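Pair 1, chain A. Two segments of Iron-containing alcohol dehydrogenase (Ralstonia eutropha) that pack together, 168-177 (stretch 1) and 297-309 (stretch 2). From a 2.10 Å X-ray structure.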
# COMPACT_ATOMS: atom_id res chain seq x y z
N SER A 168 -19.95 3.67 16.71
CA SER A 168 -19.74 3.50 15.26
C SER A 168 -19.30 4.85 14.70
O SER A 168 -18.42 4.91 13.82
CB SER A 168 -21.00 3.00 14.55
OG SER A 168 -21.38 1.69 14.97
N VAL A 169 -19.89 5.94 15.21
CA VAL A 169 -19.52 7.29 14.75
C VAL A 169 -18.17 7.74 15.32
O VAL A 169 -17.27 8.15 14.56
CB VAL A 169 -20.61 8.34 15.09
CG1 VAL A 169 -20.24 9.73 14.54
CG2 VAL A 169 -21.97 7.90 14.51
N THR A 170 -18.03 7.61 16.64
CA THR A 170 -16.86 8.11 17.33
C THR A 170 -15.58 7.34 17.00
O THR A 170 -14.50 7.95 16.80
CB THR A 170 -17.09 8.26 18.84
OG1 THR A 170 -17.34 6.98 19.41
CG2 THR A 170 -18.27 9.25 19.13
N SER A 171 -15.70 6.03 16.83
CA SER A 171 -14.53 5.24 16.44
C SER A 171 -14.19 5.61 14.99
O SER A 171 -13.05 5.62 14.63
CB SER A 171 -14.80 3.74 16.54
OG SER A 171 -13.62 2.99 16.23
N ALA A 172 -15.19 5.94 14.20
CA ALA A 172 -14.97 6.28 12.80
C ALA A 172 -14.19 7.58 12.70
O ALA A 172 -13.34 7.72 11.82
CB ALA A 172 -16.30 6.37 12.05
N LEU A 173 -14.47 8.53 13.60
CA LEU A 173 -13.73 9.81 13.63
C LEU A 173 -12.33 9.61 14.19
O LEU A 173 -11.40 10.27 13.75
CB LEU A 173 -14.54 10.90 14.35
CG LEU A 173 -15.59 11.42 13.35
CD1 LEU A 173 -16.82 11.90 13.95
CD2 LEU A 173 -14.91 12.50 12.48
N ASN A 174 -12.17 8.65 15.09
CA ASN A 174 -10.84 8.29 15.59
C ASN A 174 -9.97 7.85 14.38
O ASN A 174 -8.84 8.30 14.21
CB ASN A 174 -11.01 7.21 16.66
CG ASN A 174 -9.71 6.72 17.24
OD1 ASN A 174 -8.63 7.28 17.05
ND2 ASN A 174 -9.82 5.64 17.97
N ALA A 175 -10.53 7.02 13.52
CA ALA A 175 -9.80 6.56 12.34
C ALA A 175 -9.50 7.75 11.39
O ALA A 175 -8.39 7.88 10.92
CB ALA A 175 -10.61 5.50 11.62
N ILE A 176 -10.50 8.61 11.15
CA ILE A 176 -10.29 9.79 10.30
C ILE A 176 -9.15 10.65 10.86
O ILE A 176 -8.36 11.17 10.10
CB ILE A 176 -11.58 10.64 10.14
CG1 ILE A 176 -12.53 9.92 9.21
CG2 ILE A 176 -11.25 12.08 9.61
CD1 ILE A 176 -13.93 10.48 9.12
N ALA A 177 -9.06 10.76 12.19
CA ALA A 177 -7.98 11.53 12.82
C ALA A 177 -6.63 11.03 12.40
O ALA A 177 -5.73 11.84 12.17
CB ALA A 177 -8.04 11.48 14.40
N THR A 297 -16.39 20.92 8.95
CA THR A 297 -16.99 19.79 8.29
C THR A 297 -16.96 18.54 9.17
O THR A 297 -17.95 17.84 9.27
CB THR A 297 -16.37 19.56 6.86
OG1 THR A 297 -16.53 20.75 6.09
CG2 THR A 297 -17.05 18.42 6.12
N LEU A 298 -15.82 18.29 9.83
CA LEU A 298 -15.69 17.11 10.71
C LEU A 298 -16.52 17.26 11.99
O LEU A 298 -17.07 16.29 12.51
CB LEU A 298 -14.18 16.84 10.99
CG LEU A 298 -13.53 16.32 9.70
CD1 LEU A 298 -12.04 16.39 9.71
CD2 LEU A 298 -14.07 14.85 9.46
N PHE A 299 -16.63 18.49 12.48
CA PHE A 299 -17.49 18.81 13.59
C PHE A 299 -18.91 18.42 13.23
O PHE A 299 -19.57 17.72 13.99
CB PHE A 299 -17.44 20.28 13.89
CG PHE A 299 -18.31 20.68 15.03
CD1 PHE A 299 -19.65 20.97 14.82
CD2 PHE A 299 -17.79 20.82 16.30
CE1 PHE A 299 -20.49 21.39 15.88
CE2 PHE A 299 -18.63 21.25 17.37
CZ PHE A 299 -19.96 21.51 17.15
N ASP A 300 -19.38 18.88 12.08
CA ASP A 300 -20.74 18.56 11.61
C ASP A 300 -20.95 17.06 11.42
O ASP A 300 -22.04 16.56 11.66
CB ASP A 300 -21.10 19.25 10.29
CG ASP A 300 -21.24 20.72 10.40
OD1 ASP A 300 -21.29 21.25 11.54
OD2 ASP A 300 -21.27 21.39 9.33
N LEU A 301 -19.94 16.35 10.95
CA LEU A 301 -20.07 14.91 10.72
C LEU A 301 -20.35 14.19 12.05
O LEU A 301 -21.12 13.20 12.11
CB LEU A 301 -18.79 14.35 10.10
CG LEU A 301 -18.72 12.93 9.54
CD1 LEU A 301 -19.81 12.80 8.48
CD2 LEU A 301 -17.31 12.71 8.97
N ALA A 302 -19.74 14.72 13.12
CA ALA A 302 -19.95 14.15 14.45
C ALA A 302 -21.32 14.55 14.94
O ALA A 302 -22.12 13.70 15.35
CB ALA A 302 -18.88 14.64 15.47
N GLN A 303 -21.57 15.85 14.91
CA GLN A 303 -22.79 16.38 15.48
C GLN A 303 -24.10 15.88 14.86
O GLN A 303 -25.02 15.51 15.57
CB GLN A 303 -22.81 17.88 15.44
CG GLN A 303 -23.82 18.37 16.47
CD GLN A 303 -24.09 19.81 16.39
OE1 GLN A 303 -24.22 20.36 15.30
NE2 GLN A 303 -24.23 20.45 17.55
N ARG A 304 -24.14 15.88 13.53
CA ARG A 304 -25.28 15.44 12.75
C ARG A 304 -25.65 13.97 13.04
O ARG A 304 -26.80 13.59 12.88
CB ARG A 304 -24.92 15.59 11.27
CG ARG A 304 -25.92 15.06 10.26
CD ARG A 304 -25.35 15.16 8.77
NE ARG A 304 -24.91 16.52 8.38
CZ ARG A 304 -23.65 16.91 8.09
NH1 ARG A 304 -22.59 16.05 8.05
NH2 ARG A 304 -23.48 18.21 7.78
N HIS A 305 -24.70 13.17 13.49
CA HIS A 305 -24.98 11.77 13.72
C HIS A 305 -24.92 11.39 15.18
O HIS A 305 -24.56 10.28 15.51
CB HIS A 305 -24.06 10.89 12.88
CG HIS A 305 -24.10 11.24 11.44
ND1 HIS A 305 -23.13 12.02 10.85
CD2 HIS A 305 -25.04 11.03 10.49
CE1 HIS A 305 -23.46 12.23 9.58
NE2 HIS A 305 -24.61 11.64 9.34
N GLY A 306 -25.26 12.33 16.05
CA GLY A 306 -25.41 12.04 17.46
C GLY A 306 -24.20 11.87 18.35
O GLY A 306 -24.36 11.51 19.49
N ALA A 307 -22.99 12.14 17.87
CA ALA A 307 -21.84 12.02 18.76
C ALA A 307 -21.74 13.29 19.62
O ALA A 307 -22.17 14.36 19.20
CB ALA A 307 -20.57 11.88 17.98
N PRO A 308 -21.15 13.17 20.81
CA PRO A 308 -20.87 14.36 21.63
C PRO A 308 -19.78 15.19 20.92
O PRO A 308 -18.92 14.63 20.22
CB PRO A 308 -20.33 13.78 22.93
CG PRO A 308 -19.92 12.42 22.63
CD PRO A 308 -20.71 11.93 21.45
N VAL A 309 -19.87 16.51 21.06
CA VAL A 309 -18.93 17.45 20.45
C VAL A 309 -18.29 18.40 21.49
O VAL A 309 -17.55 19.32 21.13
CB VAL A 309 -19.65 18.27 19.36
CG1 VAL A 309 -20.11 17.35 18.21
CG2 VAL A 309 -20.86 19.08 19.96

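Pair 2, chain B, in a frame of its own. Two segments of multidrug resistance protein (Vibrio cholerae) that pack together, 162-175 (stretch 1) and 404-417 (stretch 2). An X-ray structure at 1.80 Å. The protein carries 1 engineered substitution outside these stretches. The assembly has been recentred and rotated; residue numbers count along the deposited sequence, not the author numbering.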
# COMPACT_ATOMS: atom_id res chain seq x y z
N GLU B 162 -9.18 20.35 28.79
CA GLU B 162 -9.86 21.35 29.62
C GLU B 162 -10.96 20.68 30.45
O GLU B 162 -11.09 20.89 31.68
CB GLU B 162 -10.44 22.44 28.75
CG GLU B 162 -10.77 23.70 29.51
CD GLU B 162 -11.06 24.85 28.58
OE1 GLU B 162 -12.19 24.88 28.10
OE2 GLU B 162 -10.16 25.70 28.32
N THR B 163 -11.74 19.85 29.79
CA THR B 163 -12.85 19.12 30.41
C THR B 163 -12.42 18.18 31.55
O THR B 163 -13.02 18.17 32.67
CB THR B 163 -13.55 18.32 29.34
OG1 THR B 163 -14.09 19.23 28.36
CG2 THR B 163 -14.75 17.54 29.87
N VAL B 164 -11.36 17.45 31.29
CA VAL B 164 -10.88 16.47 32.27
C VAL B 164 -10.14 17.18 33.44
O VAL B 164 -10.30 16.80 34.60
CB VAL B 164 -10.05 15.35 31.58
CG1 VAL B 164 -9.35 14.43 32.60
CG2 VAL B 164 -10.93 14.50 30.67
N HIS B 165 -9.38 18.21 33.14
CA HIS B 165 -8.70 19.00 34.17
C HIS B 165 -9.74 19.65 35.10
O HIS B 165 -9.59 19.59 36.33
CB HIS B 165 -7.79 20.04 33.53
CG HIS B 165 -7.14 20.96 34.51
ND1 HIS B 165 -7.81 22.01 35.10
CD2 HIS B 165 -5.86 21.02 34.96
CE1 HIS B 165 -6.99 22.64 35.92
NE2 HIS B 165 -5.80 22.08 35.84
N ALA B 166 -10.81 20.22 34.54
CA ALA B 166 -11.88 20.83 35.34
C ALA B 166 -12.58 19.79 36.19
O ALA B 166 -12.85 20.05 37.39
CB ALA B 166 -12.89 21.54 34.48
N ALA B 167 -12.86 18.62 35.62
CA ALA B 167 -13.41 17.54 36.40
C ALA B 167 -12.44 17.13 37.53
O ALA B 167 -12.91 16.87 38.65
CB ALA B 167 -13.78 16.33 35.56
N LEU B 168 -11.14 17.09 37.24
CA LEU B 168 -10.14 16.72 38.27
C LEU B 168 -10.22 17.67 39.45
O LEU B 168 -10.06 17.22 40.59
CB LEU B 168 -8.72 16.69 37.71
CG LEU B 168 -7.59 16.31 38.66
CD1 LEU B 168 -7.84 14.98 39.31
CD2 LEU B 168 -6.26 16.40 37.92
N GLN B 169 -10.41 18.96 39.19
CA GLN B 169 -10.44 19.95 40.28
C GLN B 169 -11.60 19.66 41.20
O GLN B 169 -11.46 19.72 42.45
CB GLN B 169 -10.51 21.38 39.78
CG GLN B 169 -9.34 21.84 38.92
CD GLN B 169 -8.00 21.26 39.32
OE1 GLN B 169 -7.41 21.67 40.33
NE2 GLN B 169 -7.49 20.32 38.50
N VAL B 170 -12.72 19.27 40.59
CA VAL B 170 -13.89 18.86 41.31
C VAL B 170 -13.69 17.56 42.11
O VAL B 170 -14.07 17.50 43.30
CB VAL B 170 -15.09 18.76 40.35
CG1 VAL B 170 -16.30 18.13 41.03
CG2 VAL B 170 -15.44 20.17 39.81
N ARG B 171 -13.11 16.54 41.48
CA ARG B 171 -12.81 15.28 42.14
C ARG B 171 -11.95 15.46 43.39
O ARG B 171 -12.18 14.78 44.38
CB ARG B 171 -12.13 14.26 41.21
CG ARG B 171 -12.90 13.91 39.94
CD ARG B 171 -14.31 13.50 40.15
NE ARG B 171 -15.13 13.34 38.95
CZ ARG B 171 -15.71 14.33 38.27
NH1 ARG B 171 -15.55 15.62 38.61
NH2 ARG B 171 -16.49 14.05 37.24
N ASN B 172 -10.96 16.34 43.30
CA ASN B 172 -10.09 16.67 44.42
C ASN B 172 -10.90 17.39 45.51
O ASN B 172 -10.73 17.08 46.71
CB ASN B 172 -8.91 17.51 43.95
CG ASN B 172 -7.90 16.69 43.13
OD1 ASN B 172 -7.90 15.48 43.20
ND2 ASN B 172 -7.05 17.36 42.38
N LYS B 173 -11.81 18.27 45.10
CA LYS B 173 -12.68 18.99 46.06
C LYS B 173 -13.62 18.01 46.77
O LYS B 173 -13.94 18.20 47.94
CB LYS B 173 -13.48 20.13 45.38
CG LYS B 173 -12.76 21.47 45.28
CD LYS B 173 -12.74 22.16 46.65
CE LYS B 173 -12.18 23.60 46.64
NZ LYS B 173 -12.27 24.14 48.03
N THR B 174 -14.02 16.95 46.10
CA THR B 174 -14.89 15.95 46.67
C THR B 174 -14.15 15.07 47.69
O THR B 174 -14.70 14.71 48.74
CB THR B 174 -15.46 15.09 45.58
OG1 THR B 174 -16.21 15.91 44.67
CG2 THR B 174 -16.48 14.10 46.11
N VAL B 175 -12.92 14.68 47.35
CA VAL B 175 -12.08 13.95 48.29
C VAL B 175 -11.98 14.74 49.59
O VAL B 175 -12.20 14.19 50.66
CB VAL B 175 -10.68 13.71 47.73
CG1 VAL B 175 -9.65 13.37 48.86
CG2 VAL B 175 -10.73 12.61 46.68
N ALA B 404 -23.46 10.62 39.36
CA ALA B 404 -23.68 11.85 38.65
C ALA B 404 -22.42 12.46 38.07
O ALA B 404 -22.42 12.95 36.97
CB ALA B 404 -24.41 12.87 39.58
N GLU B 405 -21.33 12.48 38.84
CA GLU B 405 -20.06 13.01 38.41
C GLU B 405 -19.60 12.26 37.14
O GLU B 405 -19.12 12.86 36.18
CB GLU B 405 -18.99 12.75 39.50
CG GLU B 405 -18.93 13.83 40.56
CD GLU B 405 -17.78 13.63 41.51
OE1 GLU B 405 -17.28 12.49 41.60
OE2 GLU B 405 -17.36 14.62 42.15
N GLU B 406 -19.73 10.95 37.18
CA GLU B 406 -19.26 10.07 36.10
C GLU B 406 -20.09 10.30 34.82
O GLU B 406 -19.54 10.45 33.70
CB GLU B 406 -19.43 8.64 36.58
CG GLU B 406 -19.11 7.60 35.53
CD GLU B 406 -17.77 7.01 35.72
OE1 GLU B 406 -16.86 7.72 36.23
OE2 GLU B 406 -17.66 5.84 35.35
N SER B 407 -21.41 10.32 35.00
CA SER B 407 -22.35 10.56 33.92
C SER B 407 -22.07 11.92 33.29
O SER B 407 -22.02 12.02 32.05
CB SER B 407 -23.80 10.46 34.44
OG SER B 407 -24.71 11.04 33.51
N LEU B 408 -21.84 12.95 34.12
CA LEU B 408 -21.51 14.30 33.62
C LEU B 408 -20.25 14.33 32.78
O LEU B 408 -20.24 14.82 31.68
CB LEU B 408 -21.40 15.33 34.73
CG LEU B 408 -20.99 16.74 34.28
CD1 LEU B 408 -22.01 17.32 33.31
CD2 LEU B 408 -20.80 17.65 35.48
N LEU B 409 -19.17 13.80 33.33
CA LEU B 409 -17.92 13.77 32.63
C LEU B 409 -18.02 12.98 31.31
O LEU B 409 -17.44 13.40 30.36
CB LEU B 409 -16.80 13.16 33.51
CG LEU B 409 -15.40 13.08 32.87
CD1 LEU B 409 -14.96 14.44 32.34
CD2 LEU B 409 -14.29 12.55 33.90
N ASN B 410 -18.68 11.84 31.30
CA ASN B 410 -18.79 11.03 30.09
C ASN B 410 -19.52 11.83 29.01
O ASN B 410 -19.07 11.89 27.87
CB ASN B 410 -19.53 9.72 30.37
CG ASN B 410 -18.69 8.74 31.11
OD1 ASN B 410 -17.46 8.88 31.12
ND2 ASN B 410 -19.32 7.76 31.75
N ASN B 411 -20.58 12.53 29.40
CA ASN B 411 -21.37 13.32 28.46
C ASN B 411 -20.66 14.58 27.99
O ASN B 411 -20.75 14.93 26.84
CB ASN B 411 -22.76 13.66 29.04
CG ASN B 411 -23.59 12.42 29.33
OD1 ASN B 411 -23.55 11.49 28.59
ND2 ASN B 411 -24.43 12.48 30.35
N GLN B 412 -19.87 15.21 28.86
CA GLN B 412 -19.10 16.37 28.51
C GLN B 412 -18.04 16.00 27.48
O GLN B 412 -17.80 16.74 26.56
CB GLN B 412 -18.41 16.97 29.73
CG GLN B 412 -19.33 17.74 30.63
CD GLN B 412 -18.61 18.21 31.90
OE1 GLN B 412 -17.72 17.50 32.46
NE2 GLN B 412 -18.98 19.40 32.36
N ARG B 413 -17.40 14.85 27.65
CA ARG B 413 -16.41 14.43 26.68
C ARG B 413 -17.06 14.10 25.35
O ARG B 413 -16.51 14.47 24.30
CB ARG B 413 -15.63 13.26 27.24
CG ARG B 413 -14.72 13.81 28.30
CD ARG B 413 -13.76 12.82 28.84
NE ARG B 413 -12.60 12.69 27.96
CZ ARG B 413 -11.71 11.70 28.10
NH1 ARG B 413 -11.89 10.83 29.09
NH2 ARG B 413 -10.67 11.58 27.28
N ALA B 414 -18.20 13.43 25.39
CA ALA B 414 -18.96 13.11 24.17
C ALA B 414 -19.30 14.38 23.45
O ALA B 414 -19.16 14.48 22.25
CB ALA B 414 -20.19 12.28 24.49
N LEU B 415 -19.76 15.38 24.19
CA LEU B 415 -20.07 16.67 23.58
C LEU B 415 -18.90 17.34 22.93
O LEU B 415 -19.02 17.80 21.79
CB LEU B 415 -20.74 17.59 24.60
CG LEU B 415 -21.17 18.94 24.05
CD1 LEU B 415 -22.07 18.80 22.83
CD2 LEU B 415 -21.88 19.71 25.17
N VAL B 416 -17.77 17.42 23.61
CA VAL B 416 -16.56 18.05 23.08
C VAL B 416 -16.16 17.29 21.81
O VAL B 416 -15.73 17.88 20.84
CB VAL B 416 -15.43 17.99 24.15
CG1 VAL B 416 -14.07 17.81 23.55
CG2 VAL B 416 -15.50 19.21 25.08
N ASN B 417 -16.27 15.96 21.82
CA ASN B 417 -15.88 15.22 20.63
C ASN B 417 -16.81 15.51 19.42
O ASN B 417 -16.34 15.50 18.26
CB ASN B 417 -15.82 13.74 20.91
CG ASN B 417 -14.70 13.37 21.85
OD1 ASN B 417 -14.73 12.31 22.52
ND2 ASN B 417 -13.72 14.20 21.91
O HOH W 1 -15.59 19.03 33.25
O HOH W 2 -17.39 16.34 35.27

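Both pairs set two helices side by side and nearly antiparallel. The axes approach to 10.2 Å in pair 1 and 10.1 Å in pair 2, with 161° and 163° between their N-to-C directions, and the central backbones superpose with an RMSD of 0.6 Å. The spacing is the same, but the side chains that fill it differ greatly in size and polarity.

The clearest exchange is reciprocal. L173(A) matches A167(B), and A302(A), across the interface, matches L409(B). Each pair thus sets a leucine against an alanine, with the bulk on opposite helices. In pair 1, L173(A) CD1 lies 3.7 Å from A302(A) CB, while its CD2 is 3.9 Å from L298(A) CD2. In pair 2, L409(B) CD1 lies 3.9 Å from A167(B) CB, and the leucine fits as a knob among T163(B), V164(B), A167(B) and R171(B). The small methyl leaves room for the long side chain facing it.

At the next level, I176(A) and L298(A) match V170(B) and E405(B). Pair 1 is wholly apolar here: I176(A) CG2 is 4.0 Å from L298(A) CD2. L301(A) adds to this cluster, its CD2 4.1 Å from I176(A) CD1; its match, L408(B), also points toward the other helix but makes no contact within 4.5 Å. E405(B) follows a similar course to L298(A) but ends in a charge. Its OE1 forms a salt bridge with R171(B) NE at 3.5 Å, lying well out of the guanidinium plane, so the attraction is one of charge without an N-H aimed at the oxygen. The aliphatic part of the glutamate is also useful, since CB covers one face of that guanidinium. R171(B) matches A177(A), whose short side chain makes no contact.

Toward the other end, V169(A) matches T163(B), and both point inward. V169(A) CG2 packs 4.0 Å from H305(A) CB; T163(B) CG2 packs 3.7 Å from CB of the matching Q412(B). These β-branched residues each offer a methyl to the partner. H305(A), in the loop that follows the helix, turns its ring back to that helix, where ND1 donates to L301(A) O at 2.6 Å. Q412(B) instead accepts through OE1 from a water 2.7 Å away, which also donates to T163(B) O at 2.8 Å, bridging the helices.

T170(A) and V164(B), pointing sideways, also supply methyls: T170(A) CG2 meets A307(A) CB at 3.7 Å, whereas V164(B) CG2 covers one face of the R413(B) guanidinium, 3.7 Å from NE.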